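Putative peptide ABC-transport system periplasmic peptide-binding protein (Campylobacter jejuni, PDB 4OEV) binds nickel(II) together with oxalate outside the cytoplasm and probably delivers the metal to an ABC-type importer. Local coordinates at residues 108-113 / 118-123; 53-58 / 64-69; 270-275 / 280-285; 286-291 / 295-300. All coordinates share one frame; numbering follows the deposited sequence.

Contact 1 of 4, residues 108-113 / 118-123; sequences KSVEIL and VKITLF
Backbone hydrogen bonds between Ser109 and Thr121 and between Glu111 and Lys119 join the two strands, whose short axes run antiparallel at 164°. The ladder is regular at Glu111 and Lys119, where Lys119 N reaches Glu111 O at 2.7 Å. It is interrupted at the other end: Thr121 O accepts from both Lys108 N, at 2.7 Å, and Ser109 N, at 3.1 Å. Two consecutive residues thus face one, the definition of a classic beta bulge, and the first donor lies in the carbonyl plane while the second is tilted from it. The strands form the beta hairpin 107-114/117-122 of a four-stranded antiparallel sheet, in which 107-114 is an outermost strand and 117-122 is bonded on its far side to 62-67.

Polar groups gather on the face carrying Ser109, Glu111, Lys119 and Thr121. One water sits among them, within 2.8 Å of Ser109 OG and 2.6 Å of Thr121 OG1, and close to Glu111 OE1 and Lys119 O. Glu111 and Lys119 lie side by side, but Lys119 NZ stays 4.6 Å from Glu111 OE1, beyond a salt bridge, so any attraction is probably long-range; Lys119 CD meets Glu111 OE1, and Leu113 CD1 presses on Lys119 CD.

Loose apolar contacts line the other face: helix 81-92 packs on Val110, Ile112 and Val118, while Ile120 meets Ile65 and Ile107. At the bulged end the backbone sets Lys108 CB over the Phe123 ring, a CH-pi contact 3.7 Å from the centroid; the anti first torsion (chi1 179°) and extended chain then run Lys108 CG past Phe123 CE1 at 3.5 Å.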
# COMPACT_ATOMS: atom_id res chain seq x y z
N LYS A 108 -25.06 4.70 4.38
CA LYS A 108 -26.32 4.40 5.02
C LYS A 108 -27.28 3.66 4.09
O LYS A 108 -27.89 2.67 4.49
CB LYS A 108 -26.97 5.67 5.52
CG LYS A 108 -28.33 5.43 6.20
CD LYS A 108 -28.80 6.71 6.77
CE LYS A 108 -30.14 6.50 7.47
NZ LYS A 108 -30.54 7.73 8.20
N SER A 109 -27.41 4.14 2.85
CA SER A 109 -28.31 3.55 1.87
C SER A 109 -27.81 3.78 0.44
O SER A 109 -27.17 4.81 0.16
CB SER A 109 -29.71 4.16 1.98
OG SER A 109 -29.63 5.55 1.71
N VAL A 110 -28.11 2.81 -0.42
CA VAL A 110 -27.85 2.90 -1.86
C VAL A 110 -29.17 2.73 -2.62
O VAL A 110 -29.78 1.66 -2.56
CB VAL A 110 -26.89 1.82 -2.36
CG1 VAL A 110 -26.63 1.98 -3.84
CG2 VAL A 110 -25.56 1.83 -1.52
N GLU A 111 -29.62 3.79 -3.28
CA GLU A 111 -30.93 3.77 -4.00
C GLU A 111 -30.73 3.77 -5.52
O GLU A 111 -30.17 4.72 -6.05
CB GLU A 111 -31.77 5.00 -3.68
CG GLU A 111 -32.21 5.26 -2.25
CD GLU A 111 -32.75 6.68 -2.13
OE1 GLU A 111 -32.21 7.44 -1.28
OE2 GLU A 111 -33.67 7.04 -2.93
N ILE A 112 -31.25 2.75 -6.22
CA ILE A 112 -31.26 2.74 -7.68
C ILE A 112 -32.46 3.57 -8.16
O ILE A 112 -33.59 3.13 -7.96
CB ILE A 112 -31.34 1.28 -8.20
CG1 ILE A 112 -30.09 0.50 -7.75
CG2 ILE A 112 -31.49 1.27 -9.73
CD1 ILE A 112 -30.19 -1.03 -7.83
N LEU A 113 -32.24 4.79 -8.68
CA LEU A 113 -33.38 5.68 -9.07
C LEU A 113 -33.72 5.53 -10.56
O LEU A 113 -34.87 5.80 -11.00
CB LEU A 113 -33.12 7.15 -8.70
CG LEU A 113 -33.08 7.48 -7.17
CD1 LEU A 113 -32.52 8.87 -6.81
CD2 LEU A 113 -34.41 7.26 -6.48
N VAL A 118 -27.58 5.92 -9.38
CA VAL A 118 -27.69 5.46 -7.99
C VAL A 118 -27.56 6.68 -7.10
O VAL A 118 -26.92 7.68 -7.44
CB VAL A 118 -26.69 4.36 -7.59
CG1 VAL A 118 -26.90 3.12 -8.46
CG2 VAL A 118 -25.22 4.86 -7.61
N LYS A 119 -28.28 6.64 -5.98
CA LYS A 119 -28.26 7.71 -5.02
C LYS A 119 -27.73 7.08 -3.74
O LYS A 119 -28.43 6.30 -3.10
CB LYS A 119 -29.66 8.29 -4.82
CG LYS A 119 -29.77 9.51 -3.93
CD LYS A 119 -31.25 9.85 -3.75
CE LYS A 119 -31.46 11.31 -3.42
NZ LYS A 119 -30.69 11.64 -2.18
N ILE A 120 -26.51 7.46 -3.37
CA ILE A 120 -25.85 6.90 -2.19
C ILE A 120 -25.96 7.92 -1.09
O ILE A 120 -25.61 9.08 -1.27
CB ILE A 120 -24.35 6.58 -2.47
CG1 ILE A 120 -24.22 5.67 -3.68
CG2 ILE A 120 -23.68 5.96 -1.22
CD1 ILE A 120 -22.82 5.69 -4.31
N THR A 121 -26.49 7.49 0.05
CA THR A 121 -26.57 8.37 1.19
C THR A 121 -25.68 7.86 2.34
O THR A 121 -25.62 6.66 2.65
CB THR A 121 -28.04 8.54 1.70
OG1 THR A 121 -28.82 9.20 0.68
CG2 THR A 121 -28.07 9.38 2.96
N LEU A 122 -24.98 8.80 2.94
CA LEU A 122 -23.99 8.46 3.97
C LEU A 122 -24.47 8.89 5.34
O LEU A 122 -25.25 9.83 5.46
CB LEU A 122 -22.67 9.13 3.67
CG LEU A 122 -21.92 8.91 2.36
CD1 LEU A 122 -20.64 9.75 2.45
CD2 LEU A 122 -21.62 7.43 2.21
N PHE A 123 -23.95 8.26 6.40
CA PHE A 123 -24.28 8.70 7.76
C PHE A 123 -23.63 10.05 8.09
O PHE A 123 -24.23 10.92 8.74
CB PHE A 123 -23.82 7.67 8.79
CG PHE A 123 -24.54 6.36 8.74
CD1 PHE A 123 -25.83 6.25 9.21
CD2 PHE A 123 -23.91 5.23 8.25
CE1 PHE A 123 -26.48 5.04 9.18
CE2 PHE A 123 -24.56 4.02 8.21
CZ PHE A 123 -25.85 3.93 8.68
O HOH W 1 -29.52 7.07 -0.58

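Contact 2 of 4, residues 53-58 / 64-69; sequences SWDISK and DIFLRD
Ser53 and Phe66 face each other as a hydrogen-bonded antiparallel pair, with Phe66 N donating a hydrogen bond to Ser53 O at 2.8 Å and Ser53 N reaching back to Phe66 O at 3.2 Å. Asp55 and Asp64 repeat the pattern, with Asp55 N to Asp64 O and Asp64 N to Asp55 O both 2.9 Å. Between them Trp54 and Ile65 make a non-hydrogen-bonded pair. There Trp54 CA comes within 3.1 Å of Asp64 O in a CA-H...O contact, and Trp54 CB rests on Ile65 CG1.

On the face of Ser53, Asp55, Asp64 and Phe66, the aromatic ring is the meeting point. Asp55 OD2 approaches the ring at its edge, 3.3 Å from Phe66 CE2, with carboxylate and ring planes 71° apart. An anionic oxygen at the rim meets the slightly positive ring hydrogens, which probably makes this approach favourable. Phe66 CG stands anti to its carbonyl carbon (chi1 -55°), and together with the ring rotation this brings CD2 and CE2 to the partner strand, where Ser53 OG also lies 3.6 Å from Phe66 CD2.

These residues belong to the beta hairpin 51-56/62-67 of a four-stranded antiparallel sheet; 51-56 is an outermost strand, while 62-67 is flanked on its other side by 117-122.

Further out, His117 probably helps to position Asp64 and Phe66: its NE2 is hydrogen-bonded to Asp64 OD1 and its ring stacks with that of Phe66. On the face of Trp54 and Ile65, the Trp54 side chain touches Leu130 of helix 129-132, and Ile65 packs against Leu37, Leu133, Val118 and Ile120.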
# COMPACT_ATOMS: atom_id res chain seq x y z
N SER A 53 -20.62 10.52 -14.55
CA SER A 53 -20.53 11.73 -13.72
C SER A 53 -21.21 11.53 -12.36
O SER A 53 -21.78 10.47 -12.09
CB SER A 53 -21.15 12.94 -14.39
OG SER A 53 -22.58 12.89 -14.30
N TRP A 54 -21.11 12.56 -11.53
CA TRP A 54 -21.63 12.52 -10.17
C TRP A 54 -21.79 13.93 -9.58
O TRP A 54 -21.04 14.84 -9.91
CB TRP A 54 -20.72 11.66 -9.28
CG TRP A 54 -19.26 12.04 -9.32
CD1 TRP A 54 -18.62 12.97 -8.54
CD2 TRP A 54 -18.26 11.52 -10.21
NE1 TRP A 54 -17.29 13.04 -8.89
CE2 TRP A 54 -17.05 12.17 -9.92
CE3 TRP A 54 -18.28 10.56 -11.22
CZ2 TRP A 54 -15.88 11.89 -10.60
CZ3 TRP A 54 -17.11 10.30 -11.91
CH2 TRP A 54 -15.94 10.96 -11.61
N ASP A 55 -22.79 14.08 -8.70
CA ASP A 55 -23.04 15.30 -7.94
C ASP A 55 -23.10 14.99 -6.45
O ASP A 55 -23.80 14.06 -6.03
CB ASP A 55 -24.37 15.95 -8.40
CG ASP A 55 -24.40 16.24 -9.91
OD1 ASP A 55 -23.77 17.24 -10.33
OD2 ASP A 55 -24.94 15.43 -10.69
N ILE A 56 -22.45 15.83 -5.64
CA ILE A 56 -22.47 15.70 -4.18
C ILE A 56 -23.18 16.87 -3.52
O ILE A 56 -22.96 18.03 -3.89
CB ILE A 56 -21.06 15.63 -3.62
CG1 ILE A 56 -20.23 14.62 -4.42
CG2 ILE A 56 -21.12 15.32 -2.15
CD1 ILE A 56 -18.84 14.41 -3.90
N SER A 57 -24.03 16.56 -2.54
CA SER A 57 -24.83 17.58 -1.88
C SER A 57 -23.92 18.54 -1.11
O SER A 57 -22.74 18.23 -0.84
CB SER A 57 -25.86 16.94 -0.97
OG SER A 57 -25.19 16.44 0.19
N LYS A 58 -24.46 19.70 -0.75
CA LYS A 58 -23.65 20.71 -0.08
C LYS A 58 -23.17 20.22 1.29
O LYS A 58 -22.08 20.60 1.73
CB LYS A 58 -24.45 22.01 0.04
CG LYS A 58 -23.71 23.19 0.66
CD LYS A 58 -24.69 24.35 0.91
CE LYS A 58 -25.77 23.98 1.95
NZ LYS A 58 -25.18 23.54 3.27
N ASP A 64 -25.07 11.47 -5.93
CA ASP A 64 -25.83 11.02 -7.08
C ASP A 64 -24.85 10.61 -8.16
O ASP A 64 -24.08 11.45 -8.63
CB ASP A 64 -26.76 12.12 -7.61
CG ASP A 64 -28.01 12.31 -6.77
OD1 ASP A 64 -28.93 11.47 -6.87
OD2 ASP A 64 -28.07 13.30 -6.02
N ILE A 65 -24.83 9.32 -8.50
CA ILE A 65 -23.84 8.83 -9.47
C ILE A 65 -24.52 8.32 -10.75
O ILE A 65 -25.45 7.51 -10.67
CB ILE A 65 -22.98 7.73 -8.88
CG1 ILE A 65 -22.31 8.25 -7.61
CG2 ILE A 65 -21.93 7.28 -9.90
CD1 ILE A 65 -21.24 7.34 -7.10
N PHE A 66 -24.03 8.79 -11.91
CA PHE A 66 -24.59 8.45 -13.23
C PHE A 66 -23.61 7.55 -14.04
O PHE A 66 -22.44 7.90 -14.24
CB PHE A 66 -24.92 9.74 -13.98
CG PHE A 66 -25.84 10.64 -13.20
CD1 PHE A 66 -27.22 10.45 -13.23
CD2 PHE A 66 -25.34 11.66 -12.42
CE1 PHE A 66 -28.07 11.26 -12.48
CE2 PHE A 66 -26.15 12.47 -11.67
CZ PHE A 66 -27.53 12.28 -11.70
N LEU A 67 -24.12 6.39 -14.45
CA LEU A 67 -23.27 5.32 -14.98
C LEU A 67 -23.22 5.23 -16.51
O LEU A 67 -24.17 5.68 -17.16
CB LEU A 67 -23.78 3.99 -14.44
CG LEU A 67 -23.99 4.06 -12.92
CD1 LEU A 67 -24.59 2.77 -12.46
CD2 LEU A 67 -22.60 4.29 -12.26
N ARG A 68 -22.17 4.61 -17.06
CA ARG A 68 -22.17 4.29 -18.50
C ARG A 68 -23.21 3.20 -18.79
O ARG A 68 -23.42 2.32 -17.95
CB ARG A 68 -20.78 3.84 -18.97
CG ARG A 68 -19.69 4.86 -18.70
CD ARG A 68 -18.29 4.41 -19.27
NE ARG A 68 -18.36 4.04 -20.71
CZ ARG A 68 -17.45 4.36 -21.63
NH1 ARG A 68 -17.59 3.96 -22.90
NH2 ARG A 68 -16.41 5.10 -21.32
N ASP A 69 -23.91 3.27 -19.93
CA ASP A 69 -24.85 2.19 -20.21
C ASP A 69 -24.25 1.18 -21.18
O ASP A 69 -24.84 0.13 -21.44
CB ASP A 69 -26.20 2.72 -20.72
CG ASP A 69 -26.08 3.65 -21.92
OD1 ASP A 69 -25.00 3.76 -22.54
OD2 ASP A 69 -27.11 4.26 -22.26

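Contact 3 of 4, residues 270-275 / 280-285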
# COMPACT_ATOMS: atom_id res chain seq x y z
N SER A 270 22.47 9.80 6.66
CA SER A 270 23.50 8.91 6.16
C SER A 270 22.94 7.70 5.40
O SER A 270 23.54 7.24 4.43
CB SER A 270 24.38 8.44 7.33
OG SER A 270 25.17 7.33 6.93
N ILE A 271 21.80 7.18 5.84
CA ILE A 271 21.16 6.04 5.19
C ILE A 271 20.71 6.35 3.77
O ILE A 271 20.98 5.59 2.82
CB ILE A 271 19.93 5.59 6.00
CG1 ILE A 271 20.37 4.75 7.20
CG2 ILE A 271 18.94 4.80 5.14
CD1 ILE A 271 19.19 4.42 8.08
N VAL A 272 20.02 7.47 3.61
CA VAL A 272 19.53 7.85 2.31
C VAL A 272 20.67 8.19 1.37
O VAL A 272 20.67 7.81 0.19
CB VAL A 272 18.57 9.04 2.42
CG1 VAL A 272 18.28 9.61 1.04
CG2 VAL A 272 17.32 8.59 3.09
N LYS A 273 21.65 8.92 1.90
CA LYS A 273 22.81 9.28 1.12
C LYS A 273 23.54 8.03 0.65
O LYS A 273 23.84 7.89 -0.54
CB LYS A 273 23.76 10.16 1.94
CG LYS A 273 25.07 10.49 1.24
CD LYS A 273 25.99 11.28 2.18
CE LYS A 273 26.33 10.47 3.46
NZ LYS A 273 26.82 11.26 4.65
N ASN A 274 23.80 7.11 1.57
CA ASN A 274 24.72 6.02 1.27
C ASN A 274 24.08 4.73 0.79
O ASN A 274 24.51 4.16 -0.21
CB ASN A 274 25.60 5.76 2.49
CG ASN A 274 26.43 6.99 2.86
OD1 ASN A 274 27.05 7.60 1.98
ND2 ASN A 274 26.41 7.37 4.14
N LEU A 275 23.07 4.23 1.49
CA LEU A 275 22.46 2.97 1.08
C LEU A 275 21.58 3.14 -0.16
O LEU A 275 21.64 2.32 -1.11
CB LEU A 275 21.63 2.38 2.21
CG LEU A 275 20.84 1.12 1.89
CD1 LEU A 275 21.77 -0.01 1.44
CD2 LEU A 275 20.05 0.75 3.12
N ALA A 280 15.82 8.02 -2.81
CA ALA A 280 14.99 8.10 -1.60
C ALA A 280 15.12 9.47 -0.94
O ALA A 280 16.05 10.22 -1.24
CB ALA A 280 15.39 7.00 -0.62
N PHE A 281 14.19 9.80 -0.05
CA PHE A 281 14.37 10.99 0.76
C PHE A 281 14.02 10.61 2.21
O PHE A 281 13.27 9.65 2.44
CB PHE A 281 13.59 12.23 0.23
CG PHE A 281 12.07 12.25 0.48
CD1 PHE A 281 11.53 12.63 1.72
CD2 PHE A 281 11.17 12.03 -0.59
CE1 PHE A 281 10.13 12.68 1.91
CE2 PHE A 281 9.78 12.10 -0.43
CZ PHE A 281 9.25 12.42 0.81
N VAL A 282 14.64 11.30 3.16
CA VAL A 282 14.41 11.01 4.58
C VAL A 282 12.92 11.18 4.93
O VAL A 282 12.33 12.19 4.56
CB VAL A 282 15.24 11.91 5.49
CG1 VAL A 282 14.90 11.59 6.98
CG2 VAL A 282 16.75 11.73 5.19
N ALA A 283 12.35 10.18 5.62
CA ALA A 283 10.98 10.20 6.11
C ALA A 283 10.92 10.52 7.61
O ALA A 283 11.78 10.10 8.40
CB ALA A 283 10.28 8.85 5.85
N ASN A 284 9.85 11.21 8.00
CA ASN A 284 9.58 11.57 9.39
C ASN A 284 8.14 11.28 9.76
O ASN A 284 7.83 11.07 10.92
CB ASN A 284 9.87 13.06 9.60
CG ASN A 284 11.34 13.32 9.79
OD1 ASN A 284 11.96 12.72 10.68
ND2 ASN A 284 11.91 14.22 8.97
N HIS A 285 7.26 11.26 8.77
CA HIS A 285 5.86 10.92 9.07
C HIS A 285 5.17 10.35 7.81
O HIS A 285 5.80 10.30 6.76
CB HIS A 285 5.14 12.14 9.66
CG HIS A 285 4.72 13.18 8.67
ND1 HIS A 285 3.74 12.98 7.72
CD2 HIS A 285 5.09 14.48 8.55
CE1 HIS A 285 3.57 14.08 7.02
NE2 HIS A 285 4.37 15.01 7.50
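With CG1 anti to the backbone nitrogen (chi1 169°) and CG2 anti to the carbonyl carbon, Val272 spreads its two methyl groups along strand 280-282, each to a different part of it. CG1 comes down on the backbone of Ala280, 3.2 Å from its carbonyl oxygen, and also touches the methyl CB of that residue at 4.2 Å. CG2 reaches the next part of the strand, lying 4.0 Å from Phe281 C and 3.8 Å from Val282 CG2. Val282 has nearly the same first torsion (chi1 178°), which turns its own CG2 to meet the helix residue.

A single helical side chain therefore joins helix 268-274 to the short strand that follows it, their local axes running almost antiparallel at 166°. The backbones of Val272 and Asp278 are hydrogen-bonded nearby, and Val272 also touches Ala458 of strand 454-467, with which 280-282 pairs in an antiparallel sheet.

No hydrogen bond crosses between 270-275 and 280-285; Lys268 of the same helix supplies polar bonds, from its NZ to Ala283 O and Asn284 OD1. The van der Waals contacts of the Val272 methyl groups with Ala280 and Val282 are by contrast non-directional, and depend on shape.

Contact 4 of 4, residues 286-291 / 295-300; sequences PLERSW and KNFKIY
Lys295 NZ is gripped by two waters, each accepting from it at 2.7 Å. The first donates onward to Ser290 O at 2.8 Å, making a water bridge between the two segments, while the second gives a weak bond to Trp291 O at 3.4 Å. Both segments belong to the irregular connection between strand 280-282 and helix 304-313. A type I beta turn from Leu287 to Ser290, closed by Ser290 N to Leu287 O, folds the first of them.

Lys295 NZ itself stays 4.5 Å from Ser290 O, so its charge probably acts on the carbonyls through the waters.

The other point of touch is between Glu288 and Phe297, whose side chains meet at about a right angle. Glu288 is extended beyond CG, which carries its carboxylate out to the ring. OE1 of Glu288 accepts hydrogen bonds from the backbone nitrogens of Asn284 and His285; these two bonds probably fix the rotation of the carboxylate. The His285 ring also meets that of Phe297 edge-to-face, so the preceding residues probably help to position both partners. Carboxylate and ring planes stand 80° apart, and Glu288 OE2 approaches obliquely, 3.7 Å from Phe297 CZ.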
# COMPACT_ATOMS: atom_id res chain seq x y z
N PRO A 286 3.91 9.87 7.92
CA PRO A 286 3.45 8.99 6.83
C PRO A 286 2.67 9.69 5.71
O PRO A 286 2.15 9.03 4.79
CB PRO A 286 2.56 8.00 7.56
CG PRO A 286 1.94 8.83 8.63
CD PRO A 286 2.92 9.92 9.01
N LEU A 287 2.67 11.02 5.74
CA LEU A 287 1.88 11.76 4.75
C LEU A 287 2.66 12.84 4.02
O LEU A 287 2.09 13.86 3.63
CB LEU A 287 0.65 12.38 5.45
CG LEU A 287 -0.42 11.41 5.95
CD1 LEU A 287 -1.42 12.14 6.80
CD2 LEU A 287 -1.14 10.76 4.77
N GLU A 288 3.97 12.60 3.78
CA GLU A 288 4.86 13.65 3.24
C GLU A 288 4.80 13.83 1.71
O GLU A 288 5.50 14.69 1.13
CB GLU A 288 6.30 13.35 3.66
CG GLU A 288 6.44 13.45 5.19
CD GLU A 288 7.88 13.44 5.65
OE1 GLU A 288 8.30 12.40 6.22
OE2 GLU A 288 8.57 14.45 5.43
N ARG A 289 3.96 13.03 1.06
CA ARG A 289 3.66 13.26 -0.35
C ARG A 289 2.17 13.58 -0.54
O ARG A 289 1.68 13.63 -1.68
CB ARG A 289 4.04 12.04 -1.20
CG ARG A 289 5.55 11.95 -1.46
CD ARG A 289 5.79 11.52 -2.90
NE ARG A 289 7.20 11.20 -3.09
CZ ARG A 289 8.08 12.02 -3.66
NH1 ARG A 289 7.68 13.20 -4.13
NH2 ARG A 289 9.36 11.65 -3.78
N SER A 290 1.52 13.90 0.57
CA SER A 290 0.09 14.26 0.57
C SER A 290 -0.21 15.75 0.68
O SER A 290 0.61 16.51 1.22
CB SER A 290 -0.59 13.58 1.75
OG SER A 290 -1.95 13.97 1.79
N TRP A 291 -1.39 16.18 0.19
CA TRP A 291 -1.84 17.54 0.44
C TRP A 291 -2.03 17.75 1.95
O TRP A 291 -1.95 18.88 2.46
CB TRP A 291 -3.15 17.84 -0.32
CG TRP A 291 -4.24 16.83 -0.13
CD1 TRP A 291 -4.56 15.81 -0.97
CD2 TRP A 291 -5.17 16.75 0.97
NE1 TRP A 291 -5.61 15.10 -0.46
CE2 TRP A 291 -6.01 15.66 0.72
CE3 TRP A 291 -5.37 17.50 2.14
CZ2 TRP A 291 -7.04 15.30 1.59
CZ3 TRP A 291 -6.38 17.12 3.02
CH2 TRP A 291 -7.19 16.04 2.74
N LYS A 295 3.73 20.07 6.86
CA LYS A 295 4.96 20.74 6.42
C LYS A 295 5.70 21.52 7.51
O LYS A 295 6.86 21.88 7.32
CB LYS A 295 4.64 21.68 5.25
CG LYS A 295 4.37 20.95 3.95
CD LYS A 295 4.20 21.90 2.77
CE LYS A 295 4.36 21.14 1.46
NZ LYS A 295 3.35 20.03 1.36
N ASN A 296 5.04 21.80 8.63
CA ASN A 296 5.75 22.34 9.77
C ASN A 296 5.51 21.50 11.00
O ASN A 296 4.58 21.74 11.77
CB ASN A 296 5.35 23.77 10.06
CG ASN A 296 6.50 24.55 10.67
OD1 ASN A 296 6.83 24.37 11.84
ND2 ASN A 296 7.12 25.43 9.86
N PHE A 297 6.36 20.51 11.17
CA PHE A 297 6.22 19.53 12.22
C PHE A 297 7.56 19.32 12.91
O PHE A 297 8.61 19.70 12.37
CB PHE A 297 5.68 18.20 11.66
CG PHE A 297 6.39 17.74 10.41
CD1 PHE A 297 7.57 17.00 10.50
CD2 PHE A 297 5.90 18.07 9.14
CE1 PHE A 297 8.24 16.58 9.34
CE2 PHE A 297 6.56 17.66 7.98
CZ PHE A 297 7.73 16.91 8.08
N LYS A 298 7.49 18.74 14.11
CA LYS A 298 8.66 18.39 14.91
C LYS A 298 9.31 17.11 14.38
O LYS A 298 8.64 16.29 13.76
CB LYS A 298 8.25 18.19 16.37
CG LYS A 298 8.07 19.49 17.18
CD LYS A 298 7.59 19.11 18.59
CE LYS A 298 7.33 20.28 19.51
NZ LYS A 298 6.70 19.72 20.78
N ILE A 299 10.62 16.96 14.57
CA ILE A 299 11.28 15.72 14.20
C ILE A 299 12.31 15.29 15.24
O ILE A 299 12.78 16.09 16.05
CB ILE A 299 12.01 15.77 12.81
CG1 ILE A 299 13.30 16.59 12.91
CG2 ILE A 299 11.07 16.23 11.71
CD1 ILE A 299 14.16 16.52 11.68
N TYR A 300 12.67 14.01 15.14
CA TYR A 300 13.75 13.46 15.93
C TYR A 300 15.04 13.63 15.12
O TYR A 300 15.34 12.78 14.27
CB TYR A 300 13.50 11.97 16.26
CG TYR A 300 12.31 11.81 17.19
CD1 TYR A 300 12.45 12.03 18.57
CD2 TYR A 300 11.04 11.49 16.70
CE1 TYR A 300 11.37 11.91 19.43
CE2 TYR A 300 9.94 11.36 17.57
CZ TYR A 300 10.12 11.58 18.94
OH TYR A 300 9.06 11.46 19.85
O HOH W 2 3.25 17.37 0.69
O HOH W 3 0.89 20.81 2.28

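In the fold
Four local contacts, each between segments a few residues apart, fall into two groups. Contacts 1 and 2 share a sheet, with centres 11 Å apart: strands 117-122 and 62-67 lie side by side, Val118 O is probably bonded to Ile65 N at 2.9 Å, and Ile120 CD1 packs on Ile65 CD1. Contacts 3 and 4, centres 14 Å apart, follow one another along the chain and touch at several points, among them Phe281 CE2 with Arg289 NH2 at 3.4 Å. Contacts 1 and 3 lie on opposite sides of the chain's centre, their centres 45 Å apart. All four lie away from the nickel site of His26, His480 and His481 and its oxalate pocket.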